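Local coordinates for uncharacterized protein (Bacteroides uniformis, PDB 4JPQ), which is of unknown function but probably binds carbohydrate through a family 9 carbohydrate-binding fold, at residues N108-L113 against E144-R149. Sequence-based numbering, arbitrary orientation.
Sequences NCAGRL and EPFEER
F146 reaches out from the strand at 146-149 to meet C109 and A110, the two central residues of a type I beta turn. From CB outward, the side chain closes in on them step by step. CB itself does not point at the turn; chi1 of 57° sets CG between the backbone N and the carbonyl carbon, and from there the ring comes nearer than the direction of CB would suggest. Its CE2 side comes up to the methyl of A110, with F146 CE2 4.2 Å from A110 CB. Further out, F146 CZ lies 3.7 Å from C109 SG, a sulfur-aromatic contact in which the sulfur sits obliquely, 64° off the ring normal. R149 NH2, from the same strand, lies over one face of the F146 ring, 3.5 Å above the plane and offset toward the rim.

The turn runs from N108 to G111 in the hairpin connecting strands 102-108 and 113-118. N108 OD1 accepts both R112 N, at 2.9 Å, and, weakly, A110 N. Strand 146-150 pairs with strand 72-75, whose A75 also packs on A110 and F146.

R112 makes the second patch. Its chain bends at chi2 and chi3, and R112 NH1 ends 4.0 Å from P145 CD, with P145 N near the guanidinium plane at its edge. NH2 of the same group hydrogen-bonds G143 O, just ahead of E144.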
loop_
_atom_site.group_PDB
_atom_site.type_symbol
_atom_site.label_atom_id
_atom_site.label_comp_id
_atom_site.label_asym_id
_atom_site.label_seq_id
_atom_site.Cartn_x
_atom_site.Cartn_y
_atom_site.Cartn_z
ATOM N N ASN A 108 -6.780 2.616 5.303
ATOM C CA ASN A 108 -7.333 1.785 6.396
ATOM C C ASN A 108 -8.314 0.781 5.830
ATOM O O ASN A 108 -8.765 0.925 4.680
ATOM C CB ASN A 108 -7.916 2.583 7.587
ATOM C CG ASN A 108 -9.212 3.337 7.281
ATOM O OD1 ASN A 108 -9.845 3.172 6.243
ATOM N ND2 ASN A 108 -9.627 4.165 8.238
ATOM N N CYS A 109 -8.667 -0.206 6.652
ATOM C CA CYS A 109 -9.585 -1.291 6.250
ATOM C C CYS A 109 -10.988 -0.865 5.788
ATOM O O CYS A 109 -11.664 -1.646 5.126
ATOM C CB CYS A 109 -9.696 -2.340 7.356
ATOM S SG CYS A 109 -10.419 -1.726 8.885
ATOM N N ALA A 110 -11.418 0.348 6.137
ATOM C CA ALA A 110 -12.704 0.905 5.666
ATOM C C ALA A 110 -12.607 1.664 4.337
ATOM O O ALA A 110 -13.630 2.142 3.843
ATOM C CB ALA A 110 -13.323 1.796 6.736
ATOM N N GLY A 111 -11.404 1.782 3.769
ATOM C CA GLY A 111 -11.192 2.480 2.501
ATOM C C GLY A 111 -10.735 3.926 2.558
ATOM O O GLY A 111 -10.521 4.525 1.503
ATOM N N ARG A 112 -10.619 4.512 3.749
ATOM C CA ARG A 112 -10.106 5.883 3.887
ATOM C C ARG A 112 -8.635 5.827 3.492
ATOM O O ARG A 112 -7.904 4.933 3.969
ATOM C CB ARG A 112 -10.177 6.392 5.325
ATOM C CG ARG A 112 -11.534 6.485 5.980
ATOM C CD ARG A 112 -12.498 7.439 5.282
ATOM N NE ARG A 112 -13.393 6.723 4.371
ATOM C CZ ARG A 112 -14.453 5.982 4.744
ATOM N NH1 ARG A 112 -14.780 5.790 6.037
ATOM N NH2 ARG A 112 -15.186 5.387 3.805
ATOM N N LEU A 113 -8.207 6.788 2.670
ATOM C CA LEU A 113 -6.837 6.839 2.134
ATOM C C LEU A 113 -6.089 8.123 2.461
ATOM O O LEU A 113 -6.667 9.211 2.463
ATOM C CB LEU A 113 -6.907 6.722 0.616
ATOM C CG LEU A 113 -5.672 6.868 -0.288
ATOM C CD1 LEU A 113 -4.718 5.699 -0.124
ATOM C CD2 LEU A 113 -6.114 6.996 -1.740
ATOM N N GLU A 144 -18.937 2.917 6.475
ATOM C CA GLU A 144 -18.906 3.853 7.601
ATOM C C GLU A 144 -17.660 3.663 8.473
ATOM O O GLU A 144 -17.164 2.541 8.577
ATOM C CB GLU A 144 -20.132 3.669 8.547
ATOM C CG GLU A 144 -21.543 3.653 7.950
ATOM C CD GLU A 144 -21.864 4.852 7.085
ATOM O OE1 GLU A 144 -21.285 5.951 7.303
ATOM O OE2 GLU A 144 -22.720 4.686 6.189
ATOM N N PRO A 145 -17.157 4.749 9.102
ATOM C CA PRO A 145 -16.073 4.544 10.076
ATOM C C PRO A 145 -16.595 3.747 11.290
ATOM O O PRO A 145 -17.791 3.829 11.598
ATOM C CB PRO A 145 -15.668 5.969 10.499
ATOM C CG PRO A 145 -16.378 6.903 9.583
ATOM C CD PRO A 145 -17.525 6.174 8.958
ATOM N N PHE A 146 -15.725 2.975 11.947
ATOM C CA PHE A 146 -16.121 2.151 13.116
ATOM C C PHE A 146 -15.035 1.980 14.175
ATOM O O PHE A 146 -13.856 1.861 13.844
ATOM C CB PHE A 146 -16.633 0.758 12.669
ATOM C CG PHE A 146 -15.651 -0.047 11.828
ATOM C CD1 PHE A 146 -14.697 -0.891 12.426
ATOM C CD2 PHE A 146 -15.703 -0.002 10.439
ATOM C CE1 PHE A 146 -13.813 -1.644 11.654
ATOM C CE2 PHE A 146 -14.819 -0.754 9.657
ATOM C CZ PHE A 146 -13.870 -1.578 10.265
ATOM N N GLU A 147 -15.458 1.941 15.444
ATOM C CA GLU A 147 -14.562 1.705 16.588
ATOM C C GLU A 147 -14.046 0.270 16.548
ATOM O O GLU A 147 -14.660 -0.600 15.924
ATOM C CB GLU A 147 -15.270 1.976 17.925
ATOM C CG GLU A 147 -15.575 3.460 18.177
ATOM C CD GLU A 147 -14.322 4.318 18.390
ATOM O OE1 GLU A 147 -13.261 3.817 18.845
ATOM O OE2 GLU A 147 -14.392 5.521 18.083
ATOM N N GLU A 148 -12.923 0.033 17.210
ATOM C CA GLU A 148 -12.283 -1.278 17.181
ATOM C C GLU A 148 -13.232 -2.458 17.468
ATOM O O GLU A 148 -13.970 -2.413 18.429
ATOM C CB GLU A 148 -11.080 -1.324 18.148
ATOM C CG GLU A 148 -10.272 -2.620 18.075
ATOM C CD GLU A 148 -8.963 -2.577 18.835
ATOM O OE1 GLU A 148 -8.868 -1.847 19.834
ATOM O OE2 GLU A 148 -8.023 -3.289 18.417
ATOM N N ARG A 149 -13.195 -3.485 16.610
ATOM C CA ARG A 149 -13.943 -4.734 16.785
ATOM C C ARG A 149 -12.933 -5.855 17.050
ATOM O O ARG A 149 -12.132 -6.212 16.171
ATOM C CB ARG A 149 -14.748 -5.090 15.549
ATOM C CG ARG A 149 -15.794 -4.070 15.116
ATOM C CD ARG A 149 -16.352 -4.497 13.766
ATOM N NE ARG A 149 -17.103 -3.447 13.087
ATOM C CZ ARG A 149 -17.478 -3.478 11.802
ATOM N NH1 ARG A 149 -17.171 -4.509 10.994
ATOM N NH2 ARG A 149 -18.166 -2.448 11.304
#